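Local coordinates for ferrichrome ABC transporter substrate-binding protein (Staphylococcus pseudintermedius, PDB 5FLY), which probably binds ferrichrome-type iron siderophores outside the cell and hands them to an ABC transporter for uptake, at residues I168-K173 against T204-E209. Numbering follows the deposited sequence.
With CD (cadmium ion), chain F; 7PG (2,5,8,11,14,17,20,23-octaoxapentacosan-25-ol), chain P.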
# COMPACT_ATOMS: atom_id res chain seq x y z
N ILE A 168 1.06 13.99 11.78
CA ILE A 168 -0.07 13.81 10.87
C ILE A 168 0.45 13.67 9.45
O ILE A 168 1.25 14.49 8.99
CB ILE A 168 -1.05 14.99 10.93
CG1 ILE A 168 -1.42 15.27 12.40
CG2 ILE A 168 -2.31 14.69 10.11
CD1 ILE A 168 -2.22 16.53 12.63
N TYR A 169 -0.02 12.64 8.74
CA TYR A 169 0.34 12.46 7.33
C TYR A 169 -0.91 12.48 6.45
O TYR A 169 -1.98 12.14 6.91
CB TYR A 169 1.11 11.15 7.16
CG TYR A 169 2.37 11.16 7.99
CD1 TYR A 169 3.54 11.72 7.48
CD2 TYR A 169 2.38 10.68 9.29
CE1 TYR A 169 4.69 11.76 8.22
CE2 TYR A 169 3.53 10.73 10.05
CZ TYR A 169 4.69 11.27 9.51
OH TYR A 169 5.85 11.32 10.26
N ALA A 170 -0.78 12.93 5.21
CA ALA A 170 -1.86 12.79 4.23
C ALA A 170 -1.30 12.19 2.95
O ALA A 170 -0.11 12.34 2.66
CB ALA A 170 -2.54 14.13 3.95
N TYR A 171 -2.14 11.50 2.19
CA TYR A 171 -1.65 10.67 1.07
C TYR A 171 -2.16 11.05 -0.30
O TYR A 171 -3.26 11.60 -0.45
CB TYR A 171 -1.98 9.21 1.37
CG TYR A 171 -1.29 8.81 2.64
CD1 TYR A 171 0.09 8.64 2.66
CD2 TYR A 171 -1.98 8.69 3.84
CE1 TYR A 171 0.75 8.33 3.82
CE2 TYR A 171 -1.32 8.38 5.01
CZ TYR A 171 0.05 8.20 4.99
OH TYR A 171 0.75 7.89 6.13
N GLY A 172 -1.30 10.83 -1.29
CA GLY A 172 -1.66 10.87 -2.69
C GLY A 172 -2.46 9.64 -3.09
O GLY A 172 -2.91 8.88 -2.24
N LYS A 173 -2.62 9.42 -4.40
CA LYS A 173 -3.51 8.36 -4.86
C LYS A 173 -2.94 6.94 -4.77
O LYS A 173 -3.67 5.97 -4.96
CB LYS A 173 -3.97 8.64 -6.29
CG LYS A 173 -4.76 9.94 -6.41
CD LYS A 173 -5.42 10.08 -7.79
CE LYS A 173 -6.30 11.34 -7.87
NZ LYS A 173 -5.47 12.59 -7.76
N THR A 204 2.48 13.50 2.18
CA THR A 204 3.09 14.62 2.88
C THR A 204 2.81 14.58 4.37
O THR A 204 1.79 14.05 4.80
CB THR A 204 2.60 15.97 2.33
OG1 THR A 204 3.35 17.03 2.93
CG2 THR A 204 1.10 16.16 2.58
N GLU A 205 3.72 15.13 5.16
CA GLU A 205 3.42 15.46 6.54
C GLU A 205 2.55 16.72 6.52
O GLU A 205 2.75 17.61 5.69
CB GLU A 205 4.68 15.69 7.39
CG GLU A 205 4.31 16.05 8.81
CD GLU A 205 5.46 16.13 9.80
OE1 GLU A 205 6.62 15.80 9.44
OE2 GLU A 205 5.18 16.52 10.96
N VAL A 206 1.58 16.77 7.42
CA VAL A 206 0.64 17.89 7.54
C VAL A 206 0.88 18.55 8.88
O VAL A 206 0.67 17.93 9.91
CB VAL A 206 -0.83 17.41 7.42
CG1 VAL A 206 -1.80 18.56 7.61
CG2 VAL A 206 -1.08 16.75 6.08
N PRO A 207 1.35 19.81 8.88
CA PRO A 207 1.36 20.52 10.17
C PRO A 207 -0.05 20.58 10.79
O PRO A 207 -1.03 20.74 10.06
CB PRO A 207 1.88 21.91 9.81
CG PRO A 207 2.61 21.71 8.51
CD PRO A 207 1.81 20.68 7.79
N LYS A 208 -0.14 20.46 12.11
CA LYS A 208 -1.44 20.25 12.73
C LYS A 208 -2.37 21.43 12.50
O LYS A 208 -3.59 21.27 12.44
CB LYS A 208 -1.30 19.99 14.24
CG LYS A 208 -0.84 21.17 15.05
CD LYS A 208 -0.68 20.77 16.50
CE LYS A 208 -0.11 21.90 17.33
NZ LYS A 208 -0.01 21.54 18.78
N GLU A 209 -1.80 22.62 12.35
CA GLU A 209 -2.59 23.82 12.12
C GLU A 209 -3.22 23.89 10.73
O GLU A 209 -4.04 24.75 10.47
CB GLU A 209 -1.72 25.07 12.34
CG GLU A 209 -1.15 25.22 13.77
CD GLU A 209 0.16 24.47 14.01
OE1 GLU A 209 0.83 24.03 13.05
OE2 GLU A 209 0.55 24.34 15.18
CD CD F . 2.59 23.50 14.51
C2 7PG P . 4.78 1.18 7.17
O1 7PG P . 4.37 1.64 8.43
C3 7PG P . 3.94 2.97 8.43
C4 7PG P . 5.04 3.88 8.96
O2 7PG P . 4.53 5.13 9.31
C5 7PG P . 3.80 5.77 8.30
C6 7PG P . 4.03 7.28 8.32
O3 7PG P . 4.00 7.77 7.00
C7 7PG P . 5.21 7.72 6.30
C8 7PG P . 4.93 7.97 4.81
O4 7PG P . 6.07 7.80 4.00
C9 7PG P . 6.64 6.53 4.07
C10 7PG P . 7.38 6.13 2.79
O5 7PG P . 7.26 4.73 2.69
C11 7PG P . 7.58 4.14 1.46
C12 7PG P . 6.88 2.78 1.36
O6 7PG P . 5.99 2.76 0.27
C13 7PG P . 4.63 2.99 0.53
C14 7PG P . 4.04 1.81 1.29
O7 7PG P . 2.78 1.52 0.74
C15 7PG P . 2.39 0.18 0.84
O HOH W 1 2.39 16.60 11.65
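I168 N, V206 O and E205 OE2 meet at one water. It accepts from I168 N and donates to E205 OE2 and to V206 O, the last at 2.8 Å from the water oxygen. I168 N and V206 O do not bond directly; the water bridges them. E205 OE2 also pairs with K167 in a salt bridge. The carbonyl oxygen of I168 accepts from V206 N, 2.8 Å from N to O. This bond is nearly straight at the hydrogen, but the donor is tilted 34° from the carbonyl plane. E205 touches the same oxygen with CA, in a CA-H...O contact of 3.4 Å.

Two strands, 167-171 and 203-205, pair antiparallel here. A170 and T204 form the hydrogen-bonded pair, joined both ways: A170 N to T204 O and T204 N to A170 O. Y169 and E205 form the non-hydrogen-bonded pair and share one sheet face. Y169 CE1 lies 4.0 Å from E205 CB, and the ring and carboxylate planes are 45° apart. One ring face carries the glycol ether oxygen O3 over its centre, 3.8 Å above the plane. Y171 OH, hydrogen-bonded to E162, also approaches O3. This pocket is probably where the siderophore binds.

On the face of A170 and T204, A170 CB meets V206 CG2 at 3.7 Å, and F161 and L194 touch A170. T204 OG1 donates to E205 O. I168 CG2 reaches V206 CB, while I168 CD1 lies against CA and CB of K208.

Strand 203-205 is an outermost strand of the five-stranded mixed sheet. Three direct backbone hydrogen bonds and the water fix its register on strand 167-171. The water and K167 together satisfy E205 OE2.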